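Local structure of DUF3256 domain-containing protein (Porphyromonas gingivalis W83, 2P3P) at residues 195-199 with 200-204; 108-111 with 112-116; 70-73 with 74-77; 158-161 with 162-165. The protein is of unknown function, although it binds magnesium and its full-length form is probably a membrane protein. One frame throughout, in Å; residues are numbered along the deposited sequence. Where two conformers were deposited one is given.

Contact 1 (195-199 with 200-204); sequences YRWQS and GRFVR
The W197 indole lies with one face over the turn that follows it: the carbonyl carbon of G200 stands 3.5 Å above its plane, displaced toward the rim, and N of R201 sits over the same face. The edge of the indole is directed at the face of F202. CE3 of W197 is 3.5 Å above the middle of the F202 ring, and the planes meet at 65°, the geometry of a T-shaped pair. W197 has CG anti to its backbone N (chi1 -175°), which brings the indole alongside its own carbonyl and over the loop. The third ring, Y195, has CA of R204 over one face, 4.0 Å from the centroid in a CH-pi contact, with CD of R204 above that face too and N of V203 at the ring edge. These residues form the antiparallel hairpin of strands 193-197 and 202-204, closed by S199 and G200, whose positive phi values resemble a type I' turn. R196 and V203 are a hydrogen-bonded pair, with N of R196 2.9 Å from O of V203 and the reciprocal bond alike. Nearer the turn, N of Q198 meets O of R201 at 2.9 Å, nearly straight at 168°, whereas the return bond from N of R201 is weak. Y195, W197 and F202 lie on one sheet face; Y195 and F202 touch L166 of the adjacent strand, W197 and F202 pack on L83 of the larger sheet, and NE1 of W197 bonds O of P84. A water accepts from NH1 of R204 at 2.7 Å and also bonds OH of Y195.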
ATOM      1  N   TYR A 195       2.861  11.228   4.911  1.00 10.28           N
ATOM      2  CA  TYR A 195       1.592  11.441   5.597  1.00 10.12           C
ATOM      3  C   TYR A 195       1.638  10.730   6.962  1.00 11.01           C
ATOM      4  O   TYR A 195       2.257   9.676   7.140  1.00 10.16           O
ATOM      5  CB  TYR A 195       0.462  10.852   4.734  1.00 10.29           C
ATOM      6  CG  TYR A 195       0.101  11.622   3.461  1.00 10.26           C
ATOM      7  CD1 TYR A 195      -1.060  12.372   3.414  1.00  7.52           C
ATOM      8  CD2 TYR A 195       0.875  11.526   2.281  1.00 10.51           C
ATOM      9  CE1 TYR A 195      -1.402  13.089   2.293  1.00  6.49           C
ATOM     10  CE2 TYR A 195       0.540  12.223   1.136  1.00 11.12           C
ATOM     11  CZ  TYR A 195      -0.608  12.994   1.119  1.00  8.84           C
ATOM     12  OH  TYR A 195      -0.978  13.720  -0.001  1.00 11.02           O
ATOM     13  N   ARG A 196       0.945  11.313   7.912  1.00 11.15           N
ATOM     14  CA  ARG A 196       0.897  10.806   9.262  1.00 11.34           C
ATOM     15  C   ARG A 196      -0.579  10.619   9.617  1.00 10.41           C
ATOM     16  O   ARG A 196      -1.432  11.452   9.308  1.00 11.08           O
ATOM     17  CB  ARG A 196       1.573  11.796  10.224  1.00 11.86           C
ATOM     18  CG  ARG A 196       1.784  11.228  11.595  1.00 13.03           C
ATOM     19  CD  ARG A 196       2.654  12.146  12.469  1.00 14.68           C
ATOM     20  NE  ARG A 196       2.482  11.738  13.851  1.00 17.79           N
ATOM     21  CZ  ARG A 196       2.586  12.531  14.923  1.00 20.17           C
ATOM     22  NH1 ARG A 196       2.885  13.827  14.808  1.00 20.47           N
ATOM     23  NH2 ARG A 196       2.398  12.014  16.143  1.00 22.28           N
ATOM     24  N   TRP A 197      -0.872   9.509  10.263  1.00 10.88           N
ATOM     25  CA  TRP A 197      -2.211   9.216  10.765  1.00 11.16           C
ATOM     26  C   TRP A 197      -2.460  10.037  12.023  1.00 12.61           C
ATOM     27  O   TRP A 197      -1.745   9.911  13.030  1.00 12.45           O
ATOM     28  CB  TRP A 197      -2.299   7.745  11.077  1.00 11.16           C
ATOM     29  CG  TRP A 197      -3.638   7.232  11.491  1.00 10.55           C
ATOM     30  CD1 TRP A 197      -4.014   6.887  12.734  1.00 11.59           C
ATOM     31  CD2 TRP A 197      -4.755   6.928  10.635  1.00  7.66           C
ATOM     32  NE1 TRP A 197      -5.279   6.392  12.720  1.00 10.13           N
ATOM     33  CE2 TRP A 197      -5.753   6.386  11.444  1.00  8.30           C
ATOM     34  CE3 TRP A 197      -4.972   7.012   9.268  1.00 10.44           C
ATOM     35  CZ2 TRP A 197      -7.003   5.980  10.935  1.00 10.40           C
ATOM     36  CZ3 TRP A 197      -6.216   6.622   8.762  1.00 11.28           C
ATOM     37  CH2 TRP A 197      -7.201   6.119   9.594  1.00 10.58           C
ATOM     38  N   GLN A 198      -3.461  10.894  11.947  1.00 13.51           N
ATOM     39  CA  GLN A 198      -3.727  11.830  13.001  1.00 15.33           C
ATOM     40  C   GLN A 198      -5.235  11.915  13.083  1.00 16.16           C
ATOM     41  O   GLN A 198      -5.892  12.321  12.120  1.00 16.93           O
ATOM     42  CB  GLN A 198      -3.103  13.198  12.676  1.00 15.55           C
ATOM     43  CG  GLN A 198      -1.566  13.212  12.706  1.00 16.72           C
ATOM     44  CD  GLN A 198      -0.920  14.479  12.119  1.00 18.48           C
ATOM     45  OE1 GLN A 198      -1.601  15.388  11.643  1.00 24.65           O
ATOM     46  NE2 GLN A 198       0.409  14.543  12.172  1.00 18.86           N
ATOM     47  N   SER A 199      -5.770  11.489  14.225  1.00 16.56           N
ATOM     48  CA  SER A 199      -7.200  11.527  14.497  1.00 16.72           C
ATOM     49  C   SER A 199      -8.020  10.942  13.346  1.00 16.41           C
ATOM     50  O   SER A 199      -8.889  11.609  12.760  1.00 15.92           O
ATOM     51  CB  SER A 199      -7.643  12.961  14.810  1.00 16.96           C
ATOM     52  OG  SER A 199      -7.513  13.793  13.666  1.00 20.60           O
ATOM     53  N   GLY A 200      -7.712   9.690  13.035  1.00 15.38           N
ATOM     54  CA  GLY A 200      -8.531   8.884  12.153  1.00 15.63           C
ATOM     55  C   GLY A 200      -8.411   9.229  10.681  1.00 15.39           C
ATOM     56  O   GLY A 200      -9.341   8.939   9.933  1.00 16.10           O
ATOM     57  N   ARG A 201      -7.309   9.859  10.264  1.00 15.11           N
ATOM     58  CA  ARG A 201      -7.055  10.127   8.833  1.00 15.54           C
ATOM     59  C   ARG A 201      -5.594  10.457   8.520  1.00 15.59           C
ATOM     60  O   ARG A 201      -4.830  10.860   9.386  1.00 15.07           O
ATOM     61  CB  ARG A 201      -7.935  11.277   8.333  1.00 15.33           C
ATOM     62  CG  ARG A 201      -7.670  12.579   9.046  1.00 16.49           C
ATOM     63  CD  ARG A 201      -8.442  13.734   8.417  1.00 18.95           C
ATOM     64  NE  ARG A 201      -9.889  13.537   8.272  1.00 21.95           N
ATOM     65  CZ  ARG A 201     -10.761  13.303   9.260  1.00 23.55           C
ATOM     66  NH1 ARG A 201     -10.374  13.156  10.531  0.50 22.38           N
ATOM     67  NH2 ARG A 201     -12.055  13.186   8.959  1.00 22.07           N
ATOM     68  N   PHE A 202      -5.196  10.251   7.272  1.00 15.26           N
ATOM     69  CA  PHE A 202      -3.837  10.555   6.859  1.00 15.40           C
ATOM     70  C   PHE A 202      -3.709  12.041   6.454  1.00 16.40           C
ATOM     71  O   PHE A 202      -4.490  12.523   5.658  1.00 16.41           O
ATOM     72  CB  PHE A 202      -3.404   9.628   5.732  1.00 14.15           C
ATOM     73  CG  PHE A 202      -2.939   8.281   6.209  1.00 12.63           C
ATOM     74  CD1 PHE A 202      -1.753   8.171   6.906  1.00 13.12           C
ATOM     75  CD2 PHE A 202      -3.669   7.106   5.928  1.00 13.88           C
ATOM     76  CE1 PHE A 202      -1.319   6.943   7.380  1.00 12.41           C
ATOM     77  CE2 PHE A 202      -3.215   5.853   6.366  1.00 13.36           C
ATOM     78  CZ  PHE A 202      -2.040   5.766   7.101  1.00 15.06           C
ATOM     79  N   VAL A 203      -2.702  12.720   7.028  1.00 17.42           N
ATOM     80  CA  VAL A 203      -2.498  14.141   6.864  1.00 16.88           C
ATOM     81  C   VAL A 203      -1.082  14.347   6.349  1.00 17.24           C
ATOM     82  O   VAL A 203      -0.112  13.773   6.891  1.00 17.68           O
ATOM     83  CB  VAL A 203      -2.685  14.843   8.247  1.00 17.24           C
ATOM     84  CG1 VAL A 203      -2.394  16.328   8.167  1.00 18.81           C
ATOM     85  CG2 VAL A 203      -4.109  14.621   8.743  1.00 17.50           C
ATOM     86  N   ARG A 204      -0.960  15.148   5.297  1.00 15.61           N
ATOM     87  CA  ARG A 204       0.327  15.420   4.707  1.00 15.44           C
ATOM     88  C   ARG A 204       1.238  16.074   5.751  1.00 14.84           C
ATOM     89  O   ARG A 204       0.845  17.028   6.413  1.00 13.85           O
ATOM     90  CB  ARG A 204       0.157  16.300   3.463  1.00 15.81           C
ATOM     91  CG  ARG A 204       1.454  16.794   2.872  1.00 15.66           C
ATOM     92  CD  ARG A 204       2.133  15.710   2.070  1.00 13.52           C
ATOM     93  NE  ARG A 204       3.405  16.196   1.590  1.00 13.84           N
ATOM     94  CZ  ARG A 204       3.544  17.006   0.539  1.00 15.95           C
ATOM     95  NH1 ARG A 204       2.485  17.380  -0.171  1.00 14.61           N
ATOM     96  NH2 ARG A 204       4.757  17.420   0.180  1.00 16.35           N
TER
HETATM   97  O   HOH W   1       0.071  16.168  -0.660  1.00 23.55           O

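Contact 2 (108-111 with 112-116); sequences DFYT and TEWKP
T111 and K115 close the turn: N of T111 bonds O of K115 at 2.8 Å, and a type I turn from T111 to W114 lies inside that bond, with W114 at positive phi, an arrangement that fits a G1 bulge. The turn bond runs from N of W114 to O of T111 at 3.0 Å, with the donor 62° out of the carbonyl plane. The T111 hydroxyl accepts two more backbone bonds, from N of K115 at 3.0 Å and from N of E113 at 3.2 Å, the latter an ST turn. OG1 stands between the backbone N and the carbonyl carbon (chi1 70°), a placing that turns it into the loop. Water links OG1 of T111 to OE1 of E113, while OE2 of E113 takes the T112 hydroxyl from above the carboxylate plane. Across the bulge W114 presents its edge to the face of Y110, CE3 standing 3.6 Å above the phenol plane toward its rim, with the planes 62° apart. The loop joins strands 104-111 and 116-117 at one margin of the seven-stranded sheet; W114 reaches M19, P20 and V23, its NE1 bonds O of C15, and T112 touches helix 11-18.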
ATOM      1  N   ASP A 108      -7.092   0.357   0.915  1.00  7.07           N
ATOM      2  CA  ASP A 108      -8.417  -0.027   1.357  1.00  7.15           C
ATOM      3  C   ASP A 108      -8.475   0.101   2.892  1.00  7.43           C
ATOM      4  O   ASP A 108      -7.479  -0.069   3.590  1.00  7.77           O
ATOM      5  CB  ASP A 108      -8.729  -1.475   0.902  1.00  7.06           C
ATOM      6  CG  ASP A 108      -8.812  -1.612  -0.591  1.00  8.22           C
ATOM      7  OD1 ASP A 108      -9.482  -0.752  -1.209  1.00 11.84           O
ATOM      8  OD2 ASP A 108      -8.217  -2.562  -1.150  1.00 13.34           O
ATOM      9  N   PHE A 109      -9.652   0.450   3.398  1.00  7.44           N
ATOM     10  CA  PHE A 109      -9.944   0.445   4.840  1.00  7.47           C
ATOM     11  C   PHE A 109     -11.105  -0.445   5.160  1.00  8.42           C
ATOM     12  O   PHE A 109     -12.068  -0.521   4.380  1.00  6.61           O
ATOM     13  CB  PHE A 109     -10.206   1.838   5.359  1.00  8.57           C
ATOM     14  CG  PHE A 109      -8.993   2.703   5.362  1.00  6.53           C
ATOM     15  CD1 PHE A 109      -8.251   2.894   6.516  1.00  9.39           C
ATOM     16  CD2 PHE A 109      -8.600   3.340   4.184  1.00 10.92           C
ATOM     17  CE1 PHE A 109      -7.148   3.717   6.487  1.00 11.15           C
ATOM     18  CE2 PHE A 109      -7.495   4.173   4.153  1.00  8.59           C
ATOM     19  CZ  PHE A 109      -6.782   4.357   5.277  1.00  7.77           C
ATOM     20  N   TYR A 110     -10.997  -1.159   6.291  1.00  8.70           N
ATOM     21  CA  TYR A 110     -12.071  -2.018   6.800  1.00  8.76           C
ATOM     22  C   TYR A 110     -12.282  -1.788   8.275  1.00  8.73           C
ATOM     23  O   TYR A 110     -11.352  -1.371   9.004  1.00  9.24           O
ATOM     24  CB  TYR A 110     -11.758  -3.501   6.640  1.00  8.21           C
ATOM     25  CG  TYR A 110     -11.514  -3.984   5.264  1.00  7.56           C
ATOM     26  CD1 TYR A 110     -12.494  -4.651   4.548  1.00  8.98           C
ATOM     27  CD2 TYR A 110     -10.280  -3.826   4.698  1.00  9.72           C
ATOM     28  CE1 TYR A 110     -12.225  -5.121   3.251  1.00  9.25           C
ATOM     29  CE2 TYR A 110      -9.999  -4.288   3.476  1.00 10.99           C
ATOM     30  CZ  TYR A 110     -10.942  -4.942   2.749  1.00  9.66           C
ATOM     31  OH  TYR A 110     -10.516  -5.351   1.497  1.00  8.90           O
ATOM     32  N   THR A 111     -13.467  -2.120   8.751  1.00  9.16           N
ATOM     33  CA  THR A 111     -13.619  -2.315  10.199  1.00  7.89           C
ATOM     34  C   THR A 111     -12.841  -3.568  10.624  1.00  7.66           C
ATOM     35  O   THR A 111     -12.426  -4.369   9.786  1.00  7.75           O
ATOM     36  CB  THR A 111     -15.085  -2.489  10.615  1.00  7.62           C
ATOM     37  OG1 THR A 111     -15.556  -3.760  10.139  1.00  7.77           O
ATOM     38  CG2 THR A 111     -15.970  -1.357  10.033  1.00  9.17           C
ATOM     39  N   THR A 112     -12.646  -3.755  11.926  1.00  7.97           N
ATOM     40  CA  THR A 112     -11.968  -4.980  12.409  1.00  8.05           C
ATOM     41  C   THR A 112     -12.782  -6.264  12.155  1.00  7.89           C
ATOM     42  O   THR A 112     -12.271  -7.377  12.319  1.00  7.40           O
ATOM     43  CB  THR A 112     -11.546  -4.854  13.872  1.00  7.30           C
ATOM     44  OG1 THR A 112     -12.627  -4.327  14.649  1.00 10.28           O
ATOM     45  CG2 THR A 112     -10.357  -3.906  14.038  1.00  9.53           C
ATOM     46  N   GLU A 113     -14.048  -6.100  11.787  1.00  7.64           N
ATOM     47  CA  GLU A 113     -14.929  -7.207  11.396  1.00  8.11           C
ATOM     48  C   GLU A 113     -15.077  -7.364   9.884  1.00  7.69           C
ATOM     49  O   GLU A 113     -16.041  -8.029   9.422  1.00  8.79           O
ATOM     50  CB  GLU A 113     -16.334  -7.012  11.970  1.00  8.17           C
ATOM     51  CG  GLU A 113     -16.427  -7.007  13.509  1.00 10.55           C
ATOM     52  CD  GLU A 113     -15.780  -5.741  14.117  1.00  9.57           C
ATOM     53  OE1 GLU A 113     -16.154  -4.605  13.769  1.00 11.34           O
ATOM     54  OE2 GLU A 113     -14.839  -5.891  14.920  1.00 11.33           O
ATOM     55  N   TRP A 114     -14.162  -6.730   9.147  1.00  8.00           N
ATOM     56  CA  TRP A 114     -14.007  -6.818   7.674  1.00  8.24           C
ATOM     57  C   TRP A 114     -15.128  -6.157   6.860  1.00  8.72           C
ATOM     58  O   TRP A 114     -15.399  -6.529   5.717  1.00  8.88           O
ATOM     59  CB  TRP A 114     -13.716  -8.265   7.291  1.00  7.34           C
ATOM     60  CG  TRP A 114     -12.377  -8.670   7.840  1.00  7.40           C
ATOM     61  CD1 TRP A 114     -12.125  -9.452   8.924  1.00  6.76           C
ATOM     62  CD2 TRP A 114     -11.120  -8.243   7.351  1.00  2.36           C
ATOM     63  NE1 TRP A 114     -10.757  -9.568   9.106  1.00  5.80           N
ATOM     64  CE2 TRP A 114     -10.135  -8.841   8.126  1.00  4.28           C
ATOM     65  CE3 TRP A 114     -10.734  -7.449   6.258  1.00  5.23           C
ATOM     66  CZ2 TRP A 114      -8.765  -8.639   7.887  1.00  5.58           C
ATOM     67  CZ3 TRP A 114      -9.364  -7.246   6.033  1.00  5.63           C
ATOM     68  CH2 TRP A 114      -8.420  -7.830   6.852  1.00  5.81           C
ATOM     69  N   LYS A 115     -15.774  -5.158   7.463  1.00  9.45           N
ATOM     70  CA  LYS A 115     -16.785  -4.367   6.765  1.00  9.97           C
ATOM     71  C   LYS A 115     -16.008  -3.310   6.018  1.00  9.79           C
ATOM     72  O   LYS A 115     -15.228  -2.612   6.639  1.00  9.67           O
ATOM     73  CB  LYS A 115     -17.761  -3.726   7.770  1.00  9.44           C
ATOM     74  CG  LYS A 115     -18.909  -2.920   7.175  1.00 11.98           C
ATOM     75  CD  LYS A 115     -19.712  -2.223   8.311  1.00 11.69           C
ATOM     76  CE  LYS A 115     -21.005  -1.629   7.837  1.00 15.82           C
ATOM     77  NZ  LYS A 115     -20.766  -0.380   7.109  1.00 17.86           N
ATOM     78  N   PRO A 116     -16.187  -3.206   4.688  1.00 10.49           N
ATOM     79  CA  PRO A 116     -15.459  -2.191   3.925  1.00 10.20           C
ATOM     80  C   PRO A 116     -15.904  -0.755   4.222  1.00 10.75           C
ATOM     81  O   PRO A 116     -17.100  -0.474   4.368  1.00 10.05           O
ATOM     82  CB  PRO A 116     -15.743  -2.561   2.467  1.00 10.37           C
ATOM     83  CG  PRO A 116     -16.956  -3.362   2.506  1.00 10.40           C
ATOM     84  CD  PRO A 116     -17.021  -4.042   3.806  1.00 10.66           C
TER
HETATM   85  O   HOH W   2     -17.708  -3.894  11.569  1.00 15.38           O

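Contact 3 (70-73 with 74-77)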
ATOM      1  N   ILE A  70       2.384  -9.652   2.436  1.00  9.12           N
ATOM      2  CA  ILE A  70       2.221 -10.785   1.558  1.00  8.77           C
ATOM      3  C   ILE A  70       2.675 -10.452   0.113  1.00  8.14           C
ATOM      4  O   ILE A  70       2.321  -9.400  -0.438  1.00  8.00           O
ATOM      5  CB  ILE A  70       0.748 -11.187   1.562  1.00  9.12           C
ATOM      6  CG1 ILE A  70       0.230 -11.301   3.008  1.00  9.63           C
ATOM      7  CG2 ILE A  70       0.560 -12.474   0.883  1.00 11.61           C
ATOM      8  CD1 ILE A  70      -1.220 -11.662   3.090  1.00 10.37           C
ATOM      9  N   GLN A  71       3.459 -11.331  -0.497  1.00  6.90           N
ATOM     10  CA  GLN A  71       3.787 -11.208  -1.892  1.00  8.42           C
ATOM     11  C   GLN A  71       3.069 -12.303  -2.654  1.00  8.62           C
ATOM     12  O   GLN A  71       3.124 -13.470  -2.262  1.00  9.39           O
ATOM     13  CB  GLN A  71       5.291 -11.346  -2.147  1.00  9.05           C
ATOM     14  CG  GLN A  71       6.146 -10.348  -1.297  1.00 10.51           C
ATOM     15  CD  GLN A  71       5.897  -8.855  -1.591  1.00 14.12           C
ATOM     16  OE1 GLN A  71       6.115  -8.002  -0.710  1.00 11.92           O
ATOM     17  NE2 GLN A  71       5.441  -8.539  -2.794  1.00  9.24           N
ATOM     18  N   THR A  72       2.392 -11.915  -3.730  1.00  8.70           N
ATOM     19  CA  THR A  72       1.662 -12.853  -4.579  1.00  9.27           C
ATOM     20  C   THR A  72       2.106 -12.709  -6.015  1.00 10.75           C
ATOM     21  O   THR A  72       2.658 -11.665  -6.419  1.00 11.23           O
ATOM     22  CB  THR A  72       0.146 -12.577  -4.584  1.00 10.05           C
ATOM     23  OG1 THR A  72      -0.149 -11.387  -5.348  1.00  7.98           O
ATOM     24  CG2 THR A  72      -0.406 -12.482  -3.181  1.00  9.72           C
ATOM     25  N   SER A  73       1.790 -13.718  -6.814  1.00 11.87           N
ATOM     26  CA  SER A  73       2.052 -13.666  -8.252  0.50 11.76           C
ATOM     27  C   SER A  73       0.883 -13.064  -9.036  1.00 11.93           C
ATOM     28  O   SER A  73       0.957 -12.917 -10.248  1.00 12.98           O
ATOM     29  CB  SER A  73       2.359 -15.073  -8.785  0.50 12.06           C
ATOM     30  OG  SER A  73       1.362 -16.019  -8.422  0.50 10.97           O
ATOM     31  N   THR A  74      -0.211 -12.731  -8.363  1.00 11.76           N
ATOM     32  CA  THR A  74      -1.423 -12.303  -9.089  1.00 10.92           C
ATOM     33  C   THR A  74      -1.686 -10.810  -8.868  1.00  9.43           C
ATOM     34  O   THR A  74      -1.548  -9.981  -9.789  1.00  7.06           O
ATOM     35  CB  THR A  74      -2.627 -13.116  -8.600  1.00 11.50           C
ATOM     36  OG1 THR A  74      -2.718 -13.003  -7.182  1.00 13.13           O
ATOM     37  CG2 THR A  74      -2.480 -14.579  -8.970  1.00 13.26           C
ATOM     38  N   VAL A  75      -1.993 -10.468  -7.615  1.00  7.67           N
ATOM     39  CA  VAL A  75      -2.392  -9.105  -7.245  1.00  8.69           C
ATOM     40  C   VAL A  75      -1.228  -8.225  -6.733  1.00  8.24           C
ATOM     41  O   VAL A  75      -1.409  -7.035  -6.409  1.00 10.04           O
ATOM     42  CB  VAL A  75      -3.471  -9.128  -6.165  1.00  9.61           C
ATOM     43  CG1 VAL A  75      -4.741  -9.779  -6.712  1.00  8.75           C
ATOM     44  CG2 VAL A  75      -2.969  -9.878  -4.933  1.00  8.94           C
ATOM     45  N   GLY A  76      -0.043  -8.799  -6.637  1.00  7.99           N
ATOM     46  CA  GLY A  76       1.112  -8.068  -6.158  1.00  7.68           C
ATOM     47  C   GLY A  76       1.243  -8.171  -4.640  1.00  8.33           C
ATOM     48  O   GLY A  76       0.970  -9.227  -4.058  1.00  8.80           O
ATOM     49  N   GLU A  77       1.727  -7.097  -4.035  1.00  7.33           N
ATOM     50  CA  GLU A  77       1.944  -7.025  -2.582  1.00  7.94           C
ATOM     51  C   GLU A  77       0.682  -6.589  -1.848  1.00  6.49           C
ATOM     52  O   GLU A  77       0.042  -5.626  -2.242  1.00  6.16           O
ATOM     53  CB  GLU A  77       3.028  -6.004  -2.267  1.00  7.18           C
ATOM     54  CG  GLU A  77       3.255  -5.852  -0.798  1.00 12.03           C
ATOM     55  CD  GLU A  77       4.364  -4.896  -0.491  1.00 11.01           C
ATOM     56  OE1 GLU A  77       4.091  -3.667  -0.582  1.00 12.48           O
ATOM     57  OE2 GLU A  77       5.465  -5.367  -0.166  1.00 12.87           O
TER
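T72 turns its hydroxyl into the loop that joins strands 67-72 and 77-84, an antiparallel hairpin connection in the larger sheet. With chi1 at 73° its OG1 is tucked between N and C of its own backbone, facing the loop interior, where it donates to O of G76 at 2.8 Å. That bond lies in the carbonyl plane and uses a lone pair. N of T72 reaches the same oxygen at 3.1 Å but from above the plane, 44° out of it, so G76 O is gripped by two donors of one residue that approach differently. In the other direction OG1 is met by N of T74 and N of V75, both weakly; the bond from T74 has the span of an ST turn. The V75 side chain slants across that of T72, with CG2 of V75 3.2 Å from OG1 of T72, and both residues also touch I26. G76 follows with a positive phi, and the chain then rejoins the sheet.

On the strand side, Q71 and E77 form a non-hydrogen-bonded pair whose side chains lie side by side and point the same way. E77 runs fully extended, whereas Q71 folds at chi2; their amide and carboxylate planes are 55° apart. OE2 of E77 also makes a salt bridge with R69. Between the two backbones, CA of E77 makes a CA-H...O contact, 3.2 Å from O of I70.

Contact 4 (158-161 with 162-165)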
ATOM      1  N   SER A 158       3.989   3.097   0.513  1.00  8.68           N
ATOM      2  CA  SER A 158       4.589   2.259   1.579  1.00  7.62           C
ATOM      3  C   SER A 158       4.094   2.717   2.959  1.00  7.55           C
ATOM      4  O   SER A 158       4.470   3.776   3.438  1.00  7.03           O
ATOM      5  CB  SER A 158       6.100   2.376   1.565  1.00  8.12           C
ATOM      6  OG  SER A 158       6.671   1.397   2.427  1.00  7.95           O
ATOM      7  N   LEU A 159       3.252   1.923   3.573  1.00  7.28           N
ATOM      8  CA  LEU A 159       2.867   2.170   4.984  1.00  7.56           C
ATOM      9  C   LEU A 159       4.005   1.694   5.887  1.00  6.54           C
ATOM     10  O   LEU A 159       4.581   0.594   5.699  1.00  4.98           O
ATOM     11  CB  LEU A 159       1.557   1.406   5.252  1.00  7.94           C
ATOM     12  CG  LEU A 159       0.953   1.508   6.626  1.00  7.11           C
ATOM     13  CD1 LEU A 159       0.617   2.951   6.976  1.00  9.28           C
ATOM     14  CD2 LEU A 159      -0.297   0.600   6.625  1.00  6.43           C
ATOM     15  N   SER A 160       4.384   2.526   6.856  1.00  7.42           N
ATOM     16  CA  SER A 160       5.376   2.118   7.847  1.00  7.86           C
ATOM     17  C   SER A 160       4.977   0.856   8.618  1.00  8.44           C
ATOM     18  O   SER A 160       3.790   0.583   8.895  1.00  9.13           O
ATOM     19  CB  SER A 160       5.682   3.248   8.842  1.00  8.02           C
ATOM     20  OG  SER A 160       6.681   2.845   9.816  1.00  9.15           O
ATOM     21  N   GLU A 161       5.988   0.071   8.962  1.00  8.24           N
ATOM     22  CA  GLU A 161       5.818  -1.092   9.811  1.00  9.10           C
ATOM     23  C   GLU A 161       5.687  -0.721  11.279  1.00 10.47           C
ATOM     24  O   GLU A 161       5.200  -1.510  12.066  1.00 11.87           O
ATOM     25  CB  GLU A 161       6.997  -2.059   9.649  1.00  8.71           C
ATOM     26  CG  GLU A 161       7.039  -2.637   8.231  1.00  8.92           C
ATOM     27  CD  GLU A 161       8.387  -3.147   7.792  1.00  9.98           C
ATOM     28  OE1 GLU A 161       9.134  -3.725   8.632  1.00  9.69           O
ATOM     29  OE2 GLU A 161       8.676  -3.020   6.569  1.00 12.13           O
ATOM     30  N   GLU A 162       6.195   0.444  11.653  1.00 11.63           N
ATOM     31  CA  GLU A 162       6.416   0.745  13.059  1.00 12.65           C
ATOM     32  C   GLU A 162       5.805   2.045  13.581  1.00 11.91           C
ATOM     33  O   GLU A 162       5.783   2.231  14.789  1.00 12.16           O
ATOM     34  CB  GLU A 162       7.912   0.753  13.347  1.00 13.52           C
ATOM     35  CG  GLU A 162       8.680  -0.060  12.334  1.00 15.96           C
ATOM     36  CD  GLU A 162      10.127  -0.167  12.649  1.00 17.19           C
ATOM     37  OE1 GLU A 162      10.583   0.473  13.641  1.00 25.10           O
ATOM     38  OE2 GLU A 162      10.812  -0.896  11.890  1.00 23.33           O
ATOM     39  N   SER A 163       5.429   2.962  12.697  1.00 10.32           N
ATOM     40  CA  SER A 163       4.696   4.157  13.102  0.50 10.63           C
ATOM     41  C   SER A 163       3.465   4.286  12.240  1.00 10.30           C
ATOM     42  O   SER A 163       3.353   3.605  11.209  1.00 11.21           O
ATOM     43  CB  SER A 163       5.542   5.431  12.976  0.50 10.53           C
ATOM     44  OG  SER A 163       6.873   5.225  13.395  0.50  9.84           O
ATOM     45  N   ASP A 164       2.558   5.180  12.643  1.00 10.53           N
ATOM     46  CA  ASP A 164       1.324   5.405  11.887  1.00 10.64           C
ATOM     47  C   ASP A 164       1.594   6.513  10.828  1.00 10.12           C
ATOM     48  O   ASP A 164       1.066   7.630  10.857  1.00  9.58           O
ATOM     49  CB  ASP A 164       0.117   5.695  12.822  1.00 11.98           C
ATOM     50  CG  ASP A 164      -0.164   4.569  13.841  1.00 13.01           C
ATOM     51  OD1 ASP A 164       0.285   3.416  13.630  1.00 13.47           O
ATOM     52  OD2 ASP A 164      -0.888   4.831  14.854  1.00 12.72           O
ATOM     53  N   THR A 165       2.445   6.149   9.882  1.00  9.30           N
ATOM     54  CA  THR A 165       2.861   7.032   8.817  1.00  9.13           C
ATOM     55  C   THR A 165       2.981   6.213   7.536  1.00  8.21           C
ATOM     56  O   THR A 165       3.181   4.989   7.584  1.00  9.36           O
ATOM     57  CB  THR A 165       4.215   7.725   9.144  1.00  8.24           C
ATOM     58  OG1 THR A 165       5.289   6.763   9.224  1.00 11.76           O
ATOM     59  CG2 THR A 165       4.143   8.502  10.469  1.00 10.23           C
TER
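One hydroxyl takes two successive backbone N-H groups: OG of S160 accepts from N of E162 at 3.1 Å and from N of S163 at 3.1 Å, both nearly straight at 166° and 163°. The first is an ST turn, and the second spans one residue further. OG stands anti to the backbone N of S160 (chi1 -179°), beside its carbonyl, and therefore faces the residues that come next. The backbone N of the same S160 bonds O of T165 at 2.8 Å, while OG1 of T165 lies 3.6 Å from CB of S160. L159 meets T165 O as well, with CD1 at 3.3 Å. Between these ends D164 is the centre of an inverse gamma turn, closed by a weak bond from N of T165 to O of S163. The carboxylates of E161 and E162 stay apart, OE1 of E161 being 4.6 Å from OE2 of E162; like charge would be expected to disfavour closer approach, and OE2 of E161 pairs with R69. The loop connects strands 155-159 and 165-170 of the four-stranded sheet; L159 and E161 lie on F79 of strand 77-84, and D164 touches L83 and P84 of that strand as well as W197 of strand 193-197.

In the fold
Following the chain from the N terminus, contact 3 (70-77) comes first, closing the loop between strands 67-72 and 77-84, inside the seven-stranded sheet; contact 2 (108-116) then closes the turn that leads to 116-117, the strand at one margin of that sheet. Contact 4 (158-165) joins the first two strands of the four-stranded sheet, and contact 1 (195-204) its last two. All are local and in series, so none nests in or crosses another. Contacts 1 and 4 meet side by side, N of W197 lying 2.8 Å from O of D164, a probable hydrogen bond. Contact 1 also reaches contact 2, with W197 and F202 packing on F109, which brings the two sheets together.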